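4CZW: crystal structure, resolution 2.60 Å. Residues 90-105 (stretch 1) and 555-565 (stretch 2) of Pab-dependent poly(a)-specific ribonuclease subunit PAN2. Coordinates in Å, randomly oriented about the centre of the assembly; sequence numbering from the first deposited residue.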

# COMPACT_ATOMS: atom_id res chain seq x y z
N ASP A 90 -4.44 1.65 -4.05
CA ASP A 90 -5.27 1.57 -5.24
C ASP A 90 -5.71 0.13 -5.49
O ASP A 90 -6.84 -0.12 -5.89
CB ASP A 90 -4.52 2.11 -6.46
CG ASP A 90 -5.44 2.42 -7.62
OD1 ASP A 90 -6.63 2.70 -7.38
OD2 ASP A 90 -4.97 2.40 -8.78
N MSE A 91 -4.81 -0.81 -5.24
CA MSE A 91 -5.11 -2.23 -5.41
C MSE A 91 -6.14 -2.70 -4.39
O MSE A 91 -6.99 -3.53 -4.70
CB MSE A 91 -3.84 -3.07 -5.31
CG MSE A 91 -2.88 -2.88 -6.46
SE MSE A 91 -1.41 -4.17 -6.44
CE MSE A 91 -0.60 -3.70 -4.73
N LEU A 92 -6.06 -2.17 -3.18
CA LEU A 92 -6.96 -2.57 -2.10
C LEU A 92 -8.37 -2.02 -2.30
O LEU A 92 -9.33 -2.53 -1.73
CB LEU A 92 -6.40 -2.13 -0.75
CG LEU A 92 -5.10 -2.80 -0.31
CD1 LEU A 92 -4.65 -2.26 1.04
CD2 LEU A 92 -5.28 -4.31 -0.26
N GLN A 93 -8.49 -0.96 -3.10
CA GLN A 93 -9.79 -0.36 -3.36
C GLN A 93 -10.35 -0.79 -4.72
O GLN A 93 -11.55 -0.72 -4.96
CB GLN A 93 -9.71 1.17 -3.28
CG GLN A 93 -8.87 1.81 -4.37
CD GLN A 93 -8.79 3.32 -4.22
OE1 GLN A 93 -9.26 3.89 -3.24
NE2 GLN A 93 -8.19 3.98 -5.20
N LYS A 94 -9.46 -1.24 -5.61
CA LYS A 94 -9.88 -1.76 -6.91
C LYS A 94 -10.11 -3.26 -6.86
O LYS A 94 -10.99 -3.78 -7.54
CB LYS A 94 -8.85 -1.44 -7.99
CG LYS A 94 -8.79 0.01 -8.44
CD LYS A 94 -8.06 0.12 -9.77
CE LYS A 94 -7.77 1.56 -10.13
NZ LYS A 94 -8.97 2.43 -10.00
N GLY A 95 -9.30 -3.94 -6.06
CA GLY A 95 -9.29 -5.40 -5.99
C GLY A 95 -10.64 -6.06 -5.84
O GLY A 95 -11.36 -5.83 -4.87
N GLU A 96 -10.99 -6.88 -6.82
CA GLU A 96 -12.26 -7.61 -6.81
C GLU A 96 -12.06 -9.02 -6.27
O GLU A 96 -13.02 -9.72 -5.96
CB GLU A 96 -12.85 -7.66 -8.22
CG GLU A 96 -13.12 -6.30 -8.84
CD GLU A 96 -13.39 -6.37 -10.33
OE1 GLU A 96 -13.00 -7.37 -10.96
OE2 GLU A 96 -14.00 -5.42 -10.87
N GLY A 97 -10.80 -9.42 -6.14
CA GLY A 97 -10.46 -10.74 -5.64
C GLY A 97 -10.32 -10.77 -4.13
O GLY A 97 -10.47 -9.74 -3.47
N PRO A 98 -10.02 -11.95 -3.57
CA PRO A 98 -9.90 -12.13 -2.12
C PRO A 98 -8.57 -11.66 -1.54
O PRO A 98 -8.48 -11.44 -0.33
CB PRO A 98 -10.04 -13.65 -1.95
CG PRO A 98 -9.50 -14.20 -3.22
CD PRO A 98 -9.89 -13.22 -4.30
N SER A 99 -7.54 -11.50 -2.37
CA SER A 99 -6.23 -11.14 -1.87
C SER A 99 -5.42 -10.25 -2.81
O SER A 99 -5.57 -10.31 -4.03
CB SER A 99 -5.42 -12.40 -1.55
OG SER A 99 -5.08 -13.10 -2.74
N CYS A 100 -4.56 -9.42 -2.22
CA CYS A 100 -3.59 -8.64 -2.96
C CYS A 100 -2.20 -8.94 -2.41
O CYS A 100 -2.05 -9.77 -1.51
CB CYS A 100 -3.89 -7.14 -2.85
SG CYS A 100 -5.46 -6.62 -3.58
N HIS A 101 -1.18 -8.28 -2.96
CA HIS A 101 0.17 -8.40 -2.42
C HIS A 101 0.98 -7.15 -2.73
O HIS A 101 0.78 -6.51 -3.76
CB HIS A 101 0.87 -9.65 -2.97
CG HIS A 101 1.18 -9.58 -4.44
ND1 HIS A 101 2.43 -9.25 -4.91
CD2 HIS A 101 0.41 -9.81 -5.53
CE1 HIS A 101 2.42 -9.27 -6.24
NE2 HIS A 101 1.20 -9.61 -6.63
N ALA A 102 1.89 -6.81 -1.82
CA ALA A 102 2.67 -5.58 -1.95
C ALA A 102 4.14 -5.88 -2.25
O ALA A 102 5.03 -5.35 -1.58
CB ALA A 102 2.55 -4.75 -0.68
N THR A 103 4.38 -6.71 -3.25
CA THR A 103 5.73 -7.12 -3.61
C THR A 103 6.60 -5.94 -4.05
O THR A 103 7.70 -5.75 -3.54
CB THR A 103 5.72 -8.17 -4.74
OG1 THR A 103 5.07 -9.36 -4.29
CG2 THR A 103 7.13 -8.51 -5.18
N ASN A 104 6.09 -5.15 -4.99
CA ASN A 104 6.84 -4.00 -5.52
C ASN A 104 7.21 -2.99 -4.44
O ASN A 104 8.28 -2.38 -4.50
CB ASN A 104 6.03 -3.30 -6.61
CG ASN A 104 5.86 -4.16 -7.86
OD1 ASN A 104 6.45 -5.23 -7.98
ND2 ASN A 104 5.05 -3.68 -8.79
N MSE A 105 6.32 -2.81 -3.47
CA MSE A 105 6.51 -1.80 -2.44
C MSE A 105 7.51 -2.24 -1.37
O MSE A 105 8.24 -1.42 -0.83
CB MSE A 105 5.16 -1.44 -1.81
CG MSE A 105 4.97 -1.92 -0.38
SE MSE A 105 5.21 -0.49 0.90
CE MSE A 105 3.94 0.77 0.14
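Stretch 2, residues 555-565: FRVINIQVPRN

Segments far apart in sequence often meet where a helix ends, since the carbonyls of its last turn are left without a full set of helical partners and can accept hydrogen bonds from elsewhere. Residues 555-565 of PAN2 illustrate the principle against residues 90-105, with 797 Å² buried between them. The second stretch leaves a helix at Ile-558, passes through Asn-559 with positive phi (65°/63°), runs extended from Ile-560 to Pro-563, and enters a 3-10 segment at Arg-564. Its course is opposite to that of residues 96-104: Asn-559 lies by Asn-104 (CA to CA, 6.7 Å), whereas Arg-564 lies by Glu-96. The helix ending at Lys-94 adds a further surface, with the CA of Met-91 5.4 Å from the CA of Gln-561.

Hydrogen bonds to the backbone dominate at the Asn-559 end. The carboxamide of Asn-559 (chi1 t) reads the start of the helix that follows Ala-102: its ND2 donates to His-101 O at 2.7 Å, and its OD1 accepts from Asn-104 N at 3.0 Å, nearly in line at 173°. Thr-103 N is also 2.9 Å from Asn-559 OD1, and a water donates to the same oxygen while accepting from Met-105 N. In return, the first stretch meets carbonyls of the arriving helix end. Asn-104 ND2 donates to Ile-558 O at 3.0 Å, and His-101 NE2 makes a weak bond to Arg-556 O at 2.9 Å. The imidazole is tied on its other nitrogen to its own stretch, ND1 lying 2.7 Å from Thr-103 OG1 in a hydrogen bond. Asn-559 ND2 lies over one face of this ring, and the ring's CD2 lies over one face of the Arg-556 guanidinium. A second water bridges the stretches, its O accepting from Gln-561 NE2 at 3.1 Å and from His-101 N at 3.1 Å.

Packing takes over in the extended segment. Met-91, a selenomethionine, places SE 3.3 Å from Asn-559 ND2 and 3.8 Å from Ile-560 CA, while Met-91 CB rests 3.8 Å from Gln-561 CG. The side chain of Gln-561 bends (chi1 and chi2 both m), and its NE2 lies 3.7 Å from Cys-100 SG. Lys-94 CD lies 4.0 Å from Gln-561 O.

Charge closes the far end. Glu-96 OE1 accepts from Arg-564 N at 3.1 Å, and OE2 takes a weak second bond from Arg-564 N at 3.4 Å. A salt bridge joins Glu-96 OE1 to Arg-564 NE at 3.4 Å, but the oxygen lies over the guanidinium face, so the attraction is electrostatic without a directed N-H.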

# COMPACT_ATOMS: atom_id res chain seq x y z
N PHE A 555 -0.46 -9.78 -14.57
CA PHE A 555 -0.86 -8.78 -13.58
C PHE A 555 -0.31 -9.09 -12.19
O PHE A 555 0.01 -8.18 -11.42
CB PHE A 555 -2.38 -8.67 -13.52
CG PHE A 555 -3.00 -8.07 -14.75
CD1 PHE A 555 -2.27 -7.20 -15.55
CD2 PHE A 555 -4.30 -8.38 -15.11
CE1 PHE A 555 -2.84 -6.65 -16.68
CE2 PHE A 555 -4.87 -7.84 -16.24
CZ PHE A 555 -4.13 -6.96 -17.03
N ARG A 556 -0.20 -10.37 -11.87
CA ARG A 556 0.32 -10.79 -10.57
C ARG A 556 1.79 -10.42 -10.40
O ARG A 556 2.20 -9.92 -9.36
CB ARG A 556 0.12 -12.30 -10.38
CG ARG A 556 0.97 -12.89 -9.27
CD ARG A 556 0.48 -14.27 -8.88
NE ARG A 556 -0.79 -14.21 -8.16
CZ ARG A 556 -0.88 -14.10 -6.84
NH1 ARG A 556 0.21 -14.03 -6.10
NH2 ARG A 556 -2.07 -14.05 -6.26
N VAL A 557 2.58 -10.68 -11.44
CA VAL A 557 4.01 -10.37 -11.40
C VAL A 557 4.24 -8.88 -11.60
O VAL A 557 5.17 -8.30 -11.04
CB VAL A 557 4.78 -11.18 -12.46
CG1 VAL A 557 6.27 -10.91 -12.37
CG2 VAL A 557 4.50 -12.67 -12.28
N ILE A 558 3.38 -8.25 -12.40
CA ILE A 558 3.38 -6.80 -12.55
C ILE A 558 3.00 -6.16 -11.21
O ILE A 558 3.40 -5.03 -10.91
CB ILE A 558 2.40 -6.34 -13.66
CG1 ILE A 558 2.89 -6.80 -15.03
CG2 ILE A 558 2.23 -4.83 -13.67
CD1 ILE A 558 1.97 -6.43 -16.17
N ASN A 559 2.26 -6.91 -10.40
CA ASN A 559 1.75 -6.47 -9.10
C ASN A 559 0.76 -5.32 -9.28
O ASN A 559 1.00 -4.20 -8.82
CB ASN A 559 2.90 -6.06 -8.17
CG ASN A 559 2.49 -6.03 -6.71
OD1 ASN A 559 3.32 -5.83 -5.83
ND2 ASN A 559 1.20 -6.25 -6.44
N ILE A 560 -0.35 -5.61 -9.95
CA ILE A 560 -1.38 -4.62 -10.21
C ILE A 560 -2.75 -5.29 -10.22
O ILE A 560 -2.86 -6.50 -10.43
CB ILE A 560 -1.13 -3.89 -11.55
CG1 ILE A 560 -1.86 -2.54 -11.58
CG2 ILE A 560 -1.53 -4.77 -12.73
CD1 ILE A 560 -1.57 -1.73 -12.82
N GLN A 561 -3.80 -4.50 -9.98
CA GLN A 561 -5.16 -5.01 -10.01
C GLN A 561 -5.98 -4.29 -11.08
O GLN A 561 -6.07 -3.07 -11.08
CB GLN A 561 -5.83 -4.84 -8.64
CG GLN A 561 -5.25 -5.73 -7.55
CD GLN A 561 -5.73 -7.16 -7.64
OE1 GLN A 561 -6.73 -7.46 -8.29
NE2 GLN A 561 -5.01 -8.07 -6.98
N VAL A 562 -6.56 -5.07 -11.99
CA VAL A 562 -7.37 -4.51 -13.07
C VAL A 562 -8.80 -5.03 -12.99
O VAL A 562 -9.02 -6.24 -12.96
CB VAL A 562 -6.77 -4.84 -14.45
CG1 VAL A 562 -7.53 -4.09 -15.54
CG2 VAL A 562 -5.29 -4.49 -14.50
N PRO A 563 -9.78 -4.11 -12.96
CA PRO A 563 -11.20 -4.46 -12.92
C PRO A 563 -11.61 -5.38 -14.07
O PRO A 563 -11.05 -5.27 -15.16
CB PRO A 563 -11.90 -3.10 -13.03
CG PRO A 563 -10.91 -2.13 -12.48
CD PRO A 563 -9.57 -2.65 -12.90
N ARG A 564 -12.57 -6.26 -13.82
CA ARG A 564 -13.00 -7.25 -14.80
C ARG A 564 -13.47 -6.64 -16.12
O ARG A 564 -13.23 -7.21 -17.19
CB ARG A 564 -14.11 -8.13 -14.22
CG ARG A 564 -13.61 -9.36 -13.48
CD ARG A 564 -14.77 -10.20 -12.95
NE ARG A 564 -15.46 -9.55 -11.84
CZ ARG A 564 -15.17 -9.75 -10.56
NH1 ARG A 564 -14.20 -10.59 -10.23
NH2 ARG A 564 -15.85 -9.12 -9.62
N ASN A 565 -14.13 -5.50 -16.04
CA ASN A 565 -14.66 -4.85 -17.24
C ASN A 565 -13.58 -4.09 -18.02
O ASN A 565 -13.87 -3.44 -19.02
CB ASN A 565 -15.81 -3.90 -16.88
CG ASN A 565 -15.44 -2.93 -15.77
OD1 ASN A 565 -14.27 -2.67 -15.51
ND2 ASN A 565 -16.46 -2.38 -15.12
O HOH W 1 -2.26 -7.29 -5.68
O HOH W 2 3.13 -3.21 -4.10